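Local coordinates for kinectin 1 (Kinesin receptor) (Legionella pneumophila, PDB 4MU6), which is a bacterial effector of unknown biochemical function, here as its N-terminal coiled-coil domain, an elongated and largely helical part of a probable membrane protein, at residues 52-55 with 56-59; 186-189 with 190-193; 194-197 with 198-202; 278-281 with 282-286. All blocks are in the same frame, centred on the assembly; numbering follows the deposited sequence.

Contact 1 (52-55 with 56-59); sequences TLLK and SRDS
L54 and R57 lie side by side on one flank of helix 43-105, their side chains pointing the same way, and a methyl group meets the flat face of a charged group. The methyl CD2 of L54 sits over one face of the guanidinium, displaced toward its rim, 3.3 Å from NH1 of R57. The charged group is kept at this spot by a salt bridge to its sequence neighbour: NE and NH2 of R57 grip D58 side-on, both using the single oxygen OD1. That oxygen lies within the guanidinium plane, only 2° out of it, and the NH2 of R57 to OD1 of D58 bond is short at 2.6 Å. The R57 chain starts anti to the backbone N (chi1 178°) and bends at chi3 (62°), which brings the edge of its guanidinium alongside the D58 carboxylate.

Hydrogen bonding along the backbone is that of a regular alpha-helix, with four successive i to i+4 bonds; S59 N to K55 O, for instance, measures 2.9 Å. One acceptor is used twice. T52 O receives S56 N at 3.0 Å and the hydroxyl OG of S56 at 3.1 Å, the two donors arriving from opposite faces of the carbonyl plane, so the serine hydroxyl is satisfied within the helix's own turn.

Around this piece of helix, L53 is buried against I10 and L13 of helix 10-22 and against L251 and I252 of helix 227-273. L54 and R57 also touch C248 of that last helix, while S56 and S59 meet F4 in the N-terminal segment.

Contact 2 (186-189 with 190-193); sequences KLNE and IEKR
E189 and R193, one turn apart on helix 158-217, meet through the root of the glutamate and not through its charge. The guanidinium of R193 turns one face to the carbonyl oxygen of E189, which stands 3.7 Å above the plane and toward its rim, and NH1 of R193 comes 4.0 Å from CB of E189. A bend at chi3 (-58°) swings the arginine's end back along the helix to reach this place. The carboxylate itself stays apart, E189 OE1 lying 4.9 Å from R193 NH1: opposite charges that are near without pairing. The arginine spends its charge on another helix, in a salt bridge from NH2 to D94.

On a second flank N188 and E191 approach with their flat ends turned 29° apart, OD1 of the amide being 3.7 Å from OE1 of the carboxylate. Two oxygens facing each other this way make no bond, and the pair is best read as neighbours on an exposed surface.

The apolar flank is carried by L187 and I190, where CD2 of the leucine reaches CD1 of the isoleucine at 4.3 Å. I190 also lays its CG1 branch back over the preceding turn, 3.2 Å from the carbonyl oxygen of K186. That same oxygen accepts I190 N at 3.2 Å.

In the LegC3 N-terminal coiled-coil domain this piece of helix 158-217, with I190 buried, packs against helix 43-105: L187 faces that partner, touching L101 and L105, K186 touches L101, and R193 touches E90 as well as binding D94.

Contact 3 (194-197 with 198-202); sequences ASVR and SQHHT
V196 and H200 form a CH-pi contact one turn apart within helix 158-217, part of the elongated coiled-coil domain, where this helix runs against helix 43-105. The two side chains lie side by side and point the same way, and CG1 of the valine stands over the imidazole face, 4.0 Å from the ring centroid and 26° off the ring normal. Valine brings this branch there by setting CG1 anti to its own backbone nitrogen (chi1 163°). The carbonyl oxygen of V196 lies over one face of the ring too, near its rim, 3.6 Å from CG of H200. The ring is fixed from outside the turn as well, since ND1 of H200 is hydrogen-bonded to D87.

Electrostatic contacts run to the partner helix. R197 sends NH1 into salt bridges with both E90 and D94, so that two carboxylates of helix 43-105 share one nitrogen, while within its own helix one guanidinium face rests against CA of A194.

Backbone hydrogen bonding is regular. H200 N reaches V196 O at 2.9 Å, and S198 N to A194 O is comparable at 3.0 Å. Q199 runs extended back along the preceding turn, its amide nitrogen NE2 ending 3.5 Å from the carbonyl oxygen of S195.

Contact 4 (278-281 with 282-286); sequences LSSQ and EVDAL
S279, in an extended backbone conformation (psi 161°), turns the chain into helix 280-294, and S279 O takes the first turn's bond from V283 N at 2.9 Å. Its side chain meets the incoming helix at the same point: OG of S279 accepts E282 N at 3.0 Å. The hydroxyl gets there by lying between the backbone nitrogen and the carbonyl carbon. In return, OE1 of E282 accepts the backbone N-H of S279 at 2.8 Å, a fairly straight bond (163°) that arrives on the anti side of the carboxylate and 22° out of its plane. These reciprocal bonds make a capping box, with S279 as the N-cap; each residue thereby satisfies a backbone N-H of the other at the helix start.

Beside the box, L278 adds apolar packing. Its CB lies 4.0 Å from CG2 of V283, and CD1 of L278 meets CD1 of L286 at 3.9 Å with the two leucines crossing at about a right angle. L286, buried, also touches F29 and L32 of helix 29-38 and L271 of helix 227-273. On the solvent side, one water donates to both S280 O and OD1 of D284, the latter at 2.9 Å.

All four contacts are local, within single helices or at a helix start, yet they span much of the length of an elongated chain. Contacts 2 and 3 adjoin in sequence on helix 158-217, their centres about 13 Å apart, and share a partner: D94 of helix 43-105 bridges to an arginine from each. Contact 1 lies on that same partner helix but across the chain's centre, about 58 Å from contact 2 between centres. Contact 4 stands farther along on the side of contact 1, its centre about 38 Å from that of contact 1 and about 96 Å from that of contact 2. Helix 227-273 touches both contacts 1 and 4.

Contact 1 (52-55 with 56-59)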
loop_
_atom_site.group_PDB
_atom_site.type_symbol
_atom_site.label_atom_id
_atom_site.label_comp_id
_atom_site.label_asym_id
_atom_site.label_seq_id
_atom_site.Cartn_x
_atom_site.Cartn_y
_atom_site.Cartn_z
ATOM N N THR A 52 10.434 25.359 11.749
ATOM C CA THR A 52 11.031 25.060 10.449
ATOM C C THR A 52 11.367 23.573 10.303
ATOM O O THR A 52 11.115 22.968 9.261
ATOM C CB THR A 52 12.303 25.878 10.202
ATOM O OG1 THR A 52 11.963 27.260 10.035
ATOM C CG2 THR A 52 13.038 25.374 8.947
ATOM N N LEU A 53 11.949 22.975 11.334
ATOM C CA LEU A 53 12.314 21.555 11.233
ATOM C C LEU A 53 11.085 20.651 11.134
ATOM O O LEU A 53 11.086 19.654 10.396
ATOM C CB LEU A 53 13.225 21.129 12.388
ATOM C CG LEU A 53 14.651 21.673 12.257
ATOM C CD1 LEU A 53 15.408 21.547 13.559
ATOM C CD2 LEU A 53 15.370 20.927 11.144
ATOM N N LEU A 54 10.032 21.007 11.860
ATOM C CA LEU A 54 8.812 20.207 11.851
ATOM C C LEU A 54 8.128 20.274 10.496
ATOM O O LEU A 54 7.626 19.245 9.998
ATOM C CB LEU A 54 7.855 20.667 12.947
ATOM C CG LEU A 54 8.353 20.360 14.353
ATOM C CD1 LEU A 54 7.514 21.119 15.346
ATOM C CD2 LEU A 54 8.308 18.853 14.623
ATOM N N LYS A 55 8.101 21.478 9.915
ATOM C CA LYS A 55 7.538 21.667 8.585
ATOM C C LYS A 55 8.316 20.869 7.559
ATOM O O LYS A 55 7.725 20.243 6.680
ATOM C CB LYS A 55 7.516 23.127 8.179
ATOM C CG LYS A 55 6.398 23.963 8.802
ATOM C CD LYS A 55 6.626 25.462 8.532
ATOM C CE LYS A 55 5.528 26.353 9.129
ATOM N NZ LYS A 55 5.624 26.549 10.603
ATOM N N SER A 56 9.639 20.903 7.675
ATOM C CA SER A 56 10.527 20.116 6.818
ATOM C C SER A 56 10.286 18.607 6.963
ATOM O O SER A 56 10.252 17.872 5.970
ATOM C CB SER A 56 11.988 20.433 7.148
ATOM O OG SER A 56 12.326 21.738 6.721
ATOM N N ARG A 57 10.151 18.157 8.209
ATOM C CA ARG A 57 9.868 16.765 8.483
ATOM C C ARG A 57 8.532 16.398 7.862
ATOM O O ARG A 57 8.393 15.355 7.223
ATOM C CB ARG A 57 9.785 16.500 9.982
ATOM C CG ARG A 57 9.437 15.029 10.296
ATOM C CD ARG A 57 8.787 14.932 11.651
ATOM N NE ARG A 57 7.534 15.682 11.657
ATOM C CZ ARG A 57 6.866 16.031 12.750
ATOM N NH1 ARG A 57 7.337 15.722 13.949
ATOM N NH2 ARG A 57 5.724 16.698 12.637
ATOM N N ASP A 58 7.546 17.271 8.047
ATOM C CA ASP A 58 6.221 17.006 7.501
ATOM C C ASP A 58 6.281 16.888 5.985
ATOM O O ASP A 58 5.633 16.013 5.402
ATOM C CB ASP A 58 5.216 18.068 7.950
ATOM C CG ASP A 58 4.754 17.845 9.373
ATOM O OD1 ASP A 58 5.305 16.929 10.033
ATOM O OD2 ASP A 58 3.843 18.570 9.829
ATOM N N SER A 59 7.086 17.739 5.354
ATOM C CA SER A 59 7.218 17.694 3.899
ATOM C C SER A 59 7.861 16.381 3.417
ATOM O O SER A 59 7.397 15.760 2.451
ATOM C CB SER A 59 8.000 18.895 3.368
ATOM O OG SER A 59 8.226 18.732 1.970
#

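Contact 2 (186-189 with 190-193)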
loop_
_atom_site.group_PDB
_atom_site.type_symbol
_atom_site.label_atom_id
_atom_site.label_comp_id
_atom_site.label_asym_id
_atom_site.label_seq_id
_atom_site.Cartn_x
_atom_site.Cartn_y
_atom_site.Cartn_z
ATOM N N LYS A 186 -19.410 -32.444 -13.508
ATOM C CA LYS A 186 -18.581 -31.442 -14.176
ATOM C C LYS A 186 -19.357 -30.147 -14.350
ATOM O O LYS A 186 -18.778 -29.071 -14.442
ATOM C CB LYS A 186 -18.126 -31.954 -15.549
ATOM C CG LYS A 186 -16.878 -32.813 -15.540
ATOM C CD LYS A 186 -16.792 -33.644 -16.806
ATOM C CE LYS A 186 -15.521 -34.491 -16.852
ATOM N NZ LYS A 186 -15.623 -35.538 -17.917
ATOM N N LEU A 187 -20.678 -30.260 -14.427
ATOM C CA LEU A 187 -21.499 -29.086 -14.553
ATOM C C LEU A 187 -21.534 -28.371 -13.214
ATOM O O LEU A 187 -21.492 -27.148 -13.171
ATOM C CB LEU A 187 -22.896 -29.429 -15.053
ATOM C CG LEU A 187 -23.000 -29.715 -16.555
ATOM C CD1 LEU A 187 -24.440 -30.040 -16.904
ATOM C CD2 LEU A 187 -22.506 -28.534 -17.383
ATOM N N ASN A 188 -21.579 -29.143 -12.131
ATOM C CA ASN A 188 -21.524 -28.573 -10.795
ATOM C C ASN A 188 -20.199 -27.871 -10.481
ATOM O O ASN A 188 -20.202 -26.787 -9.891
ATOM C CB ASN A 188 -21.798 -29.631 -9.744
ATOM C CG ASN A 188 -23.245 -30.074 -9.723
ATOM O OD1 ASN A 188 -24.154 -29.314 -10.070
ATOM N ND2 ASN A 188 -23.467 -31.310 -9.300
ATOM N N GLU A 189 -19.077 -28.485 -10.868
ATOM C CA GLU A 189 -17.768 -27.897 -10.619
ATOM C C GLU A 189 -17.583 -26.620 -11.440
ATOM O O GLU A 189 -16.841 -25.729 -11.034
ATOM C CB GLU A 189 -16.638 -28.881 -10.924
ATOM C CG GLU A 189 -16.495 -29.982 -9.891
ATOM C CD GLU A 189 -15.705 -31.165 -10.416
ATOM O OE1 GLU A 189 -15.500 -31.242 -11.649
ATOM O OE2 GLU A 189 -15.287 -32.016 -9.599
ATOM N N ILE A 190 -18.259 -26.542 -12.586
ATOM C CA ILE A 190 -18.287 -25.322 -13.391
ATOM C C ILE A 190 -18.996 -24.210 -12.642
ATOM O O ILE A 190 -18.544 -23.074 -12.639
ATOM C CB ILE A 190 -18.967 -25.529 -14.760
ATOM C CG1 ILE A 190 -18.016 -26.231 -15.725
ATOM C CG2 ILE A 190 -19.393 -24.185 -15.369
ATOM C CD1 ILE A 190 -18.669 -26.635 -17.024
ATOM N N GLU A 191 -20.115 -24.543 -12.009
ATOM C CA GLU A 191 -20.853 -23.543 -11.257
ATOM C C GLU A 191 -19.997 -23.019 -10.124
ATOM O O GLU A 191 -20.046 -21.828 -9.806
ATOM C CB GLU A 191 -22.188 -24.090 -10.734
ATOM C CG GLU A 191 -23.213 -24.327 -11.834
ATOM C CD GLU A 191 -24.569 -24.823 -11.322
ATOM O OE1 GLU A 191 -24.608 -25.659 -10.387
ATOM O OE2 GLU A 191 -25.602 -24.377 -11.875
ATOM N N LYS A 192 -19.198 -23.903 -9.528
ATOM C CA LYS A 192 -18.326 -23.505 -8.430
ATOM C C LYS A 192 -17.250 -22.534 -8.907
ATOM O O LYS A 192 -16.954 -21.550 -8.234
ATOM C CB LYS A 192 -17.668 -24.725 -7.783
ATOM C CG LYS A 192 -18.588 -25.522 -6.882
ATOM C CD LYS A 192 -17.923 -26.837 -6.406
ATOM C CE LYS A 192 -16.810 -26.573 -5.412
ATOM N NZ LYS A 192 -17.306 -25.825 -4.215
ATOM N N ARG A 193 -16.665 -22.818 -10.067
ATOM C CA ARG A 193 -15.634 -21.948 -10.604
ATOM C C ARG A 193 -16.230 -20.623 -11.069
ATOM O O ARG A 193 -15.569 -19.590 -10.990
ATOM C CB ARG A 193 -14.847 -22.622 -11.728
ATOM C CG ARG A 193 -13.961 -23.777 -11.251
ATOM C CD ARG A 193 -12.999 -24.220 -12.341
ATOM N NE ARG A 193 -13.686 -24.630 -13.567
ATOM C CZ ARG A 193 -14.053 -25.876 -13.839
ATOM N NH1 ARG A 193 -13.819 -26.851 -12.970
ATOM N NH2 ARG A 193 -14.663 -26.151 -14.983
#

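Contact 3 (194-197 with 198-202)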
loop_
_atom_site.group_PDB
_atom_site.type_symbol
_atom_site.label_atom_id
_atom_site.label_comp_id
_atom_site.label_asym_id
_atom_site.label_seq_id
_atom_site.Cartn_x
_atom_site.Cartn_y
_atom_site.Cartn_z
ATOM N N ALA A 194 -17.476 -20.653 -11.536
ATOM C CA ALA A 194 -18.173 -19.423 -11.916
ATOM C C ALA A 194 -18.376 -18.514 -10.708
ATOM O O ALA A 194 -18.160 -17.306 -10.778
ATOM C CB ALA A 194 -19.517 -19.741 -12.571
ATOM N N SER A 195 -18.787 -19.106 -9.594
ATOM C CA SER A 195 -19.027 -18.337 -8.379
ATOM C C SER A 195 -17.769 -17.665 -7.875
ATOM O O SER A 195 -17.814 -16.542 -7.361
ATOM C CB SER A 195 -19.607 -19.236 -7.294
ATOM O OG SER A 195 -20.937 -19.603 -7.640
ATOM N N VAL A 196 -16.642 -18.355 -8.020
ATOM C CA VAL A 196 -15.369 -17.805 -7.601
ATOM C C VAL A 196 -15.016 -16.595 -8.472
ATOM O O VAL A 196 -14.661 -15.536 -7.943
ATOM C CB VAL A 196 -14.256 -18.863 -7.633
ATOM C CG1 VAL A 196 -12.891 -18.216 -7.595
ATOM C CG2 VAL A 196 -14.440 -19.866 -6.476
ATOM N N ARG A 197 -15.115 -16.751 -9.793
ATOM C CA ARG A 197 -14.852 -15.633 -10.706
ATOM C C ARG A 197 -15.747 -14.438 -10.414
ATOM O O ARG A 197 -15.331 -13.295 -10.566
ATOM C CB ARG A 197 -15.010 -16.052 -12.175
ATOM C CG ARG A 197 -13.893 -16.976 -12.655
ATOM C CD ARG A 197 -13.965 -17.224 -14.157
ATOM N NE ARG A 197 -15.243 -17.801 -14.569
ATOM C CZ ARG A 197 -15.479 -19.109 -14.667
ATOM N NH1 ARG A 197 -14.520 -19.978 -14.383
ATOM N NH2 ARG A 197 -16.669 -19.542 -15.063
ATOM N N SER A 198 -16.980 -14.700 -9.997
ATOM C CA SER A 198 -17.904 -13.609 -9.706
ATOM C C SER A 198 -17.446 -12.834 -8.460
ATOM O O SER A 198 -17.539 -11.597 -8.408
ATOM C CB SER A 198 -19.325 -14.146 -9.524
ATOM O OG SER A 198 -20.208 -13.095 -9.176
ATOM N N GLN A 199 -16.955 -13.573 -7.467
ATOM C CA GLN A 199 -16.382 -12.974 -6.272
ATOM C C GLN A 199 -15.130 -12.172 -6.597
ATOM O O GLN A 199 -14.952 -11.094 -6.052
ATOM C CB GLN A 199 -16.084 -14.030 -5.196
ATOM C CG GLN A 199 -17.327 -14.484 -4.425
ATOM C CD GLN A 199 -17.183 -15.881 -3.814
ATOM O OE1 GLN A 199 -16.121 -16.248 -3.308
ATOM N NE2 GLN A 199 -18.259 -16.664 -3.869
ATOM N N HIS A 200 -14.267 -12.683 -7.479
ATOM C CA HIS A 200 -13.027 -11.965 -7.809
ATOM C C HIS A 200 -13.368 -10.645 -8.477
ATOM O O HIS A 200 -12.674 -9.644 -8.284
ATOM C CB HIS A 200 -12.122 -12.766 -8.755
ATOM C CG HIS A 200 -11.413 -13.917 -8.109
ATOM N ND1 HIS A 200 -10.726 -14.865 -8.839
ATOM C CD2 HIS A 200 -11.279 -14.274 -6.809
ATOM C CE1 HIS A 200 -10.201 -15.755 -8.016
ATOM N NE2 HIS A 200 -10.526 -15.424 -6.780
ATOM N N HIS A 201 -14.428 -10.671 -9.279
ATOM C CA HIS A 201 -14.873 -9.514 -10.044
ATOM C C HIS A 201 -15.420 -8.421 -9.129
ATOM O O HIS A 201 -15.063 -7.247 -9.255
ATOM C CB HIS A 201 -15.941 -9.933 -11.053
ATOM C CG HIS A 201 -16.565 -8.783 -11.780
ATOM N ND1 HIS A 201 -17.843 -8.335 -11.512
ATOM C CD2 HIS A 201 -16.082 -7.977 -12.755
ATOM C CE1 HIS A 201 -18.121 -7.307 -12.293
ATOM N NE2 HIS A 201 -17.070 -7.069 -13.058
ATOM N N THR A 202 -16.294 -8.818 -8.211
ATOM C CA THR A 202 -16.810 -7.908 -7.208
ATOM C C THR A 202 -15.682 -7.148 -6.479
ATOM O O THR A 202 -15.705 -5.916 -6.428
ATOM C CB THR A 202 -17.739 -8.645 -6.238
ATOM O OG1 THR A 202 -18.912 -9.066 -6.953
ATOM C CG2 THR A 202 -18.162 -7.735 -5.108
#

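Contact 4 (278-281 with 282-286)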
loop_
_atom_site.group_PDB
_atom_site.type_symbol
_atom_site.label_atom_id
_atom_site.label_comp_id
_atom_site.label_asym_id
_atom_site.label_seq_id
_atom_site.Cartn_x
_atom_site.Cartn_y
_atom_site.Cartn_z
ATOM N N LEU A 278 20.454 50.817 21.364
ATOM C CA LEU A 278 21.100 50.787 22.659
ATOM C C LEU A 278 22.060 51.965 22.796
ATOM O O LEU A 278 22.725 52.348 21.833
ATOM C CB LEU A 278 21.837 49.461 22.847
ATOM C CG LEU A 278 20.980 48.192 22.797
ATOM C CD1 LEU A 278 21.846 46.988 22.486
ATOM C CD2 LEU A 278 20.226 47.978 24.106
ATOM N N SER A 279 22.124 52.544 23.991
ATOM C CA SER A 279 23.081 53.608 24.256
ATOM C C SER A 279 24.497 53.041 24.361
ATOM O O SER A 279 24.687 51.839 24.587
ATOM C CB SER A 279 22.740 54.315 25.562
ATOM O OG SER A 279 23.178 53.539 26.667
ATOM N N SER A 280 25.483 53.919 24.208
ATOM C CA SER A 280 26.884 53.537 24.310
ATOM C C SER A 280 27.170 52.826 25.631
ATOM O O SER A 280 27.883 51.823 25.659
ATOM C CB SER A 280 27.769 54.773 24.151
ATOM O OG SER A 280 29.059 54.549 24.681
ATOM N N GLN A 281 26.598 53.333 26.719
ATOM C CA GLN A 281 26.771 52.696 28.021
ATOM C C GLN A 281 26.080 51.329 28.116
ATOM O O GLN A 281 26.587 50.416 28.760
ATOM C CB GLN A 281 26.319 53.623 29.152
ATOM C CG GLN A 281 27.253 54.854 29.331
ATOM C CD GLN A 281 27.001 55.611 30.632
ATOM O OE1 GLN A 281 26.540 55.027 31.620
ATOM N NE2 GLN A 281 27.299 56.916 30.640
ATOM N N GLU A 282 24.931 51.198 27.465
ATOM C CA GLU A 282 24.217 49.931 27.419
ATOM C C GLU A 282 25.046 48.868 26.709
ATOM O O GLU A 282 25.209 47.745 27.211
ATOM C CB GLU A 282 22.856 50.123 26.738
ATOM C CG GLU A 282 21.862 50.866 27.616
ATOM C CD GLU A 282 20.489 51.033 26.980
ATOM O OE1 GLU A 282 20.414 51.257 25.752
ATOM O OE2 GLU A 282 19.482 50.939 27.715
ATOM N N VAL A 283 25.573 49.235 25.545
ATOM C CA VAL A 283 26.454 48.369 24.770
ATOM C C VAL A 283 27.630 47.870 25.612
ATOM O O VAL A 283 27.910 46.671 25.665
ATOM C CB VAL A 283 27.009 49.118 23.532
ATOM C CG1 VAL A 283 27.871 48.209 22.712
ATOM C CG2 VAL A 283 25.868 49.631 22.684
ATOM N N ASP A 284 28.306 48.796 26.282
ATOM C CA ASP A 284 29.477 48.435 27.060
ATOM C C ASP A 284 29.093 47.521 28.218
ATOM O O ASP A 284 29.842 46.601 28.557
ATOM C CB ASP A 284 30.205 49.674 27.569
ATOM C CG ASP A 284 31.016 50.356 26.480
ATOM O OD1 ASP A 284 31.207 49.743 25.401
ATOM O OD2 ASP A 284 31.466 51.499 26.708
ATOM N N ALA A 285 27.927 47.779 28.810
ATOM C CA ALA A 285 27.431 46.964 29.913
ATOM C C ALA A 285 27.106 45.540 29.446
ATOM O O ALA A 285 27.240 44.590 30.211
ATOM C CB ALA A 285 26.213 47.599 30.547
ATOM N N LEU A 286 26.696 45.389 28.195
ATOM C CA LEU A 286 26.377 44.057 27.687
ATOM C C LEU A 286 27.669 43.294 27.386
ATOM O O LEU A 286 27.768 42.081 27.617
ATOM C CB LEU A 286 25.494 44.127 26.449
ATOM C CG LEU A 286 24.022 44.498 26.629
ATOM C CD1 LEU A 286 23.432 44.767 25.263
ATOM C CD2 LEU A 286 23.234 43.392 27.360
HETATM O O HOH W 1 29.987 51.447 23.463
HETATM O O HOH W 2 32.130 53.332 24.454
#